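Local coordinates for protein insulinase family protease (Yersinia pestis, PDB 3GO9) that is a predicted protease of the M16 insulinase family, at residues Leu73-Ala78 against Thr114-Ser119. Numbering follows the deposited sequence.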
ATOM      1  N   LEU A  73      11.333  -9.716 -15.345  1.00  8.72           N
ATOM      2  CA  LEU A  73      12.356  -9.457 -16.374  1.00  9.21           C
ATOM      3  C   LEU A  73      11.925  -8.396 -17.383  1.00  8.51           C
ATOM      4  O   LEU A  73      12.709  -7.545 -17.805  1.00  8.98           O
ATOM      5  CB  LEU A  73      12.767 -10.736 -17.118  1.00  9.62           C
ATOM      6  CG  LEU A  73      13.800 -10.619 -18.230  1.00 11.50           C
ATOM      7  CD1 LEU A  73      15.043  -9.974 -17.748  1.00 13.86           C
ATOM      8  CD2 LEU A  73      14.098 -11.974 -18.842  1.00 12.30           C
ATOM      9  N   LEU A  74      10.643  -8.429 -17.770  1.00  9.29           N
ATOM     10  CA  LEU A  74      10.149  -7.547 -18.835  1.00  9.12           C
ATOM     11  C   LEU A  74      10.524  -6.093 -18.588  1.00  8.48           C
ATOM     12  O   LEU A  74      11.021  -5.454 -19.489  1.00  9.19           O
ATOM     13  CB  LEU A  74       8.639  -7.721 -19.061  1.00  9.43           C
ATOM     14  CG  LEU A  74       8.112  -9.060 -19.576  1.00  8.31           C
ATOM     15  CD1 LEU A  74       6.560  -9.108 -19.561  1.00  9.88           C
ATOM     16  CD2 LEU A  74       8.692  -9.330 -20.968  1.00  9.56           C
ATOM     17  N   PRO A  75      10.276  -5.542 -17.383  1.00  8.87           N
ATOM     18  CA  PRO A  75      10.608  -4.139 -17.258  1.00  8.42           C
ATOM     19  C   PRO A  75      12.084  -3.831 -17.351  1.00  9.35           C
ATOM     20  O   PRO A  75      12.438  -2.700 -17.754  1.00  9.33           O
ATOM     21  CB  PRO A  75      10.054  -3.759 -15.871  1.00  9.68           C
ATOM     22  CG  PRO A  75       9.659  -4.982 -15.251  1.00 13.21           C
ATOM     23  CD  PRO A  75       9.550  -6.045 -16.204  1.00  9.69           C
ATOM     24  N   ARG A  76      12.955  -4.793 -17.013  1.00  8.38           N
ATOM     25  CA  ARG A  76      14.376  -4.538 -17.162  1.00  9.56           C
ATOM     26  C   ARG A  76      14.738  -4.357 -18.663  1.00  8.90           C
ATOM     27  O   ARG A  76      15.619  -3.572 -19.041  1.00 10.15           O
ATOM     28  CB  ARG A  76      15.176  -5.688 -16.554  1.00 11.03           C
ATOM     29  CG  ARG A  76      16.626  -5.255 -16.312  1.00 13.85           C
ATOM     30  CD  ARG A  76      17.448  -6.398 -15.770  1.00 17.56           C
ATOM     31  NE  ARG A  76      17.077  -6.854 -14.432  1.00 17.97           N
ATOM     32  CZ  ARG A  76      17.868  -7.647 -13.713  1.00 24.39           C
ATOM     33  NH1 ARG A  76      19.031  -8.056 -14.215  1.00 23.53           N
ATOM     34  NH2 ARG A  76      17.499  -8.074 -12.503  1.00 23.79           N
ATOM     35  N   LEU A  77      14.045  -5.079 -19.527  1.00  8.99           N
ATOM     36  CA  LEU A  77      14.242  -4.936 -20.977  1.00  7.39           C
ATOM     37  C   LEU A  77      13.990  -3.472 -21.452  1.00  9.16           C
ATOM     38  O   LEU A  77      14.769  -2.949 -22.254  1.00 10.39           O
ATOM     39  CB  LEU A  77      13.392  -5.952 -21.759  1.00  8.57           C
ATOM     40  CG  LEU A  77      13.611  -7.380 -21.396  1.00 10.37           C
ATOM     41  CD1 LEU A  77      12.648  -8.271 -22.270  1.00 13.87           C
ATOM     42  CD2 LEU A  77      15.075  -7.858 -21.554  1.00 10.96           C
ATOM     43  N   ALA A  78      12.919  -2.881 -20.941  1.00  9.57           N
ATOM     44  CA  ALA A  78      12.475  -1.556 -21.247  1.00 10.41           C
ATOM     45  C   ALA A  78      13.543  -0.509 -20.867  1.00 11.48           C
ATOM     46  O   ALA A  78      13.563   0.593 -21.431  1.00 11.74           O
ATOM     47  CB  ALA A  78      11.098  -1.229 -20.543  1.00 10.23           C
ATOM     48  N   THR A 114       2.389  -5.096 -12.089  1.00  8.01           N
ATOM     49  CA  THR A 114       3.656  -4.384 -12.343  1.00  8.32           C
ATOM     50  C   THR A 114       3.359  -2.893 -12.375  1.00  8.75           C
ATOM     51  O   THR A 114       2.410  -2.449 -13.043  1.00  9.81           O
ATOM     52  CB  THR A 114       4.184  -4.817 -13.701  1.00  8.28           C
ATOM     53  OG1 THR A 114       4.459  -6.223 -13.627  1.00  9.64           O
ATOM     54  CG2 THR A 114       5.493  -4.141 -14.103  1.00  9.68           C
ATOM     55  N   LEU A 115       4.202  -2.095 -11.744  1.00  8.77           N
ATOM     56  CA  LEU A 115       3.993  -0.654 -11.637  1.00  9.27           C
ATOM     57  C   LEU A 115       5.224   0.031 -12.198  1.00  8.45           C
ATOM     58  O   LEU A 115       6.340  -0.140 -11.632  1.00 10.79           O
ATOM     59  CB  LEU A 115       3.823  -0.252 -10.167  1.00  9.01           C
ATOM     60  CG  LEU A 115       3.800   1.261  -9.867  1.00 11.43           C
ATOM     61  CD1 LEU A 115       2.553   1.838 -10.466  1.00 13.82           C
ATOM     62  CD2 LEU A 115       3.834   1.565  -8.361  1.00 12.95           C
ATOM     63  N   TYR A 116       5.032   0.813 -13.289  1.00  6.71           N
ATOM     64  CA  TYR A 116       6.076   1.660 -13.870  1.00  8.20           C
ATOM     65  C   TYR A 116       5.924   3.074 -13.333  1.00  8.28           C
ATOM     66  O   TYR A 116       4.819   3.593 -13.277  1.00  9.97           O
ATOM     67  CB  TYR A 116       5.964   1.700 -15.399  1.00  8.57           C
ATOM     68  CG  TYR A 116       6.250   0.352 -16.050  1.00  7.48           C
ATOM     69  CD1 TYR A 116       7.505  -0.023 -16.332  1.00  7.99           C
ATOM     70  CD2 TYR A 116       5.219  -0.568 -16.304  1.00  7.87           C
ATOM     71  CE1 TYR A 116       7.771  -1.214 -16.977  1.00  6.75           C
ATOM     72  CE2 TYR A 116       5.503  -1.828 -16.865  1.00  8.52           C
ATOM     73  CZ  TYR A 116       6.776  -2.115 -17.216  1.00  9.16           C
ATOM     74  OH  TYR A 116       7.176  -3.340 -17.750  1.00  9.61           O
ATOM     75  N   SER A 117       7.047   3.727 -12.992  1.00  8.06           N
ATOM     76  CA  SER A 117       6.987   5.032 -12.353  1.00  9.64           C
ATOM     77  C   SER A 117       7.986   5.988 -12.975  1.00  8.92           C
ATOM     78  O   SER A 117       9.188   5.685 -13.031  1.00  9.95           O
ATOM     79  CB  SER A 117       7.263   4.956 -10.848  1.00 10.50           C
ATOM     80  OG  SER A 117       6.372   4.084 -10.124  1.00 11.52           O
ATOM     81  N   LEU A 118       7.500   7.164 -13.347  1.00  6.84           N
ATOM     82  CA  LEU A 118       8.327   8.290 -13.784  1.00  8.16           C
ATOM     83  C   LEU A 118       7.926   9.564 -13.017  1.00  8.85           C
ATOM     84  O   LEU A 118       6.746   9.789 -12.698  1.00 10.00           O
ATOM     85  CB  LEU A 118       8.211   8.523 -15.284  1.00  8.14           C
ATOM     86  CG  LEU A 118       9.065   7.590 -16.137  1.00 10.07           C
ATOM     87  CD1 LEU A 118       8.553   7.379 -17.550  1.00 17.82           C
ATOM     88  CD2 LEU A 118      10.475   8.197 -16.227  1.00 13.69           C
ATOM     89  N   SER A 119       8.900  10.417 -12.725  1.00  9.09           N
ATOM     90  CA  SER A 119       8.703  11.669 -12.014  1.00  9.38           C
ATOM     91  C   SER A 119       9.493  12.699 -12.807  1.00 10.46           C
ATOM     92  O   SER A 119      10.733  12.575 -12.874  1.00 10.21           O
ATOM     93  CB  SER A 119       9.316  11.571 -10.596  1.00  8.90           C
ATOM     94  OG  SER A 119       9.341  12.855  -9.945  1.00  9.84           O
TER
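Y116 reaches from strand 114-120 to P75 on helix 70-80, bridging segment axes that approach no closer than 10.3 Å. The tyrosine CB does not point straight at the helix; chi1 of -66° sets CG anti to the carbonyl carbon and beside the backbone N, and the ring then brings its far end to the proline. CE1 is the first ring atom in close contact, 3.6 Å from P75 CB; CZ follows at 3.9 Å from that same carbon. At the tip, OH lies 3.5 Å from P75 CB, 3.6 Å from P75 CA and 4.4 Å from the L74 carbonyl carbon, C. The two side chains cross at about a right angle, and the proline approaches the aromatic ring obliquely. In typical M16 peptidases this helix bears the HxxEH zinc-binding motif; the sequence from H72 reads HLLPR, so P75 and R76 appear to stand where the motif has its glutamate and second histidine. H72 binds a zinc ion with D158 and I160, while R76 makes a salt bridge to D158. The tyrosine hydroxyl, though packed against proline carbons, has its polar partner in Y207 OH, to which it is hydrogen-bonded. Two residues earlier on the strand, T114 CG2 lies 4.4 Å from P75 CG, a looser apolar contact, while its OG1 is hydrogen-bonded to T58 O.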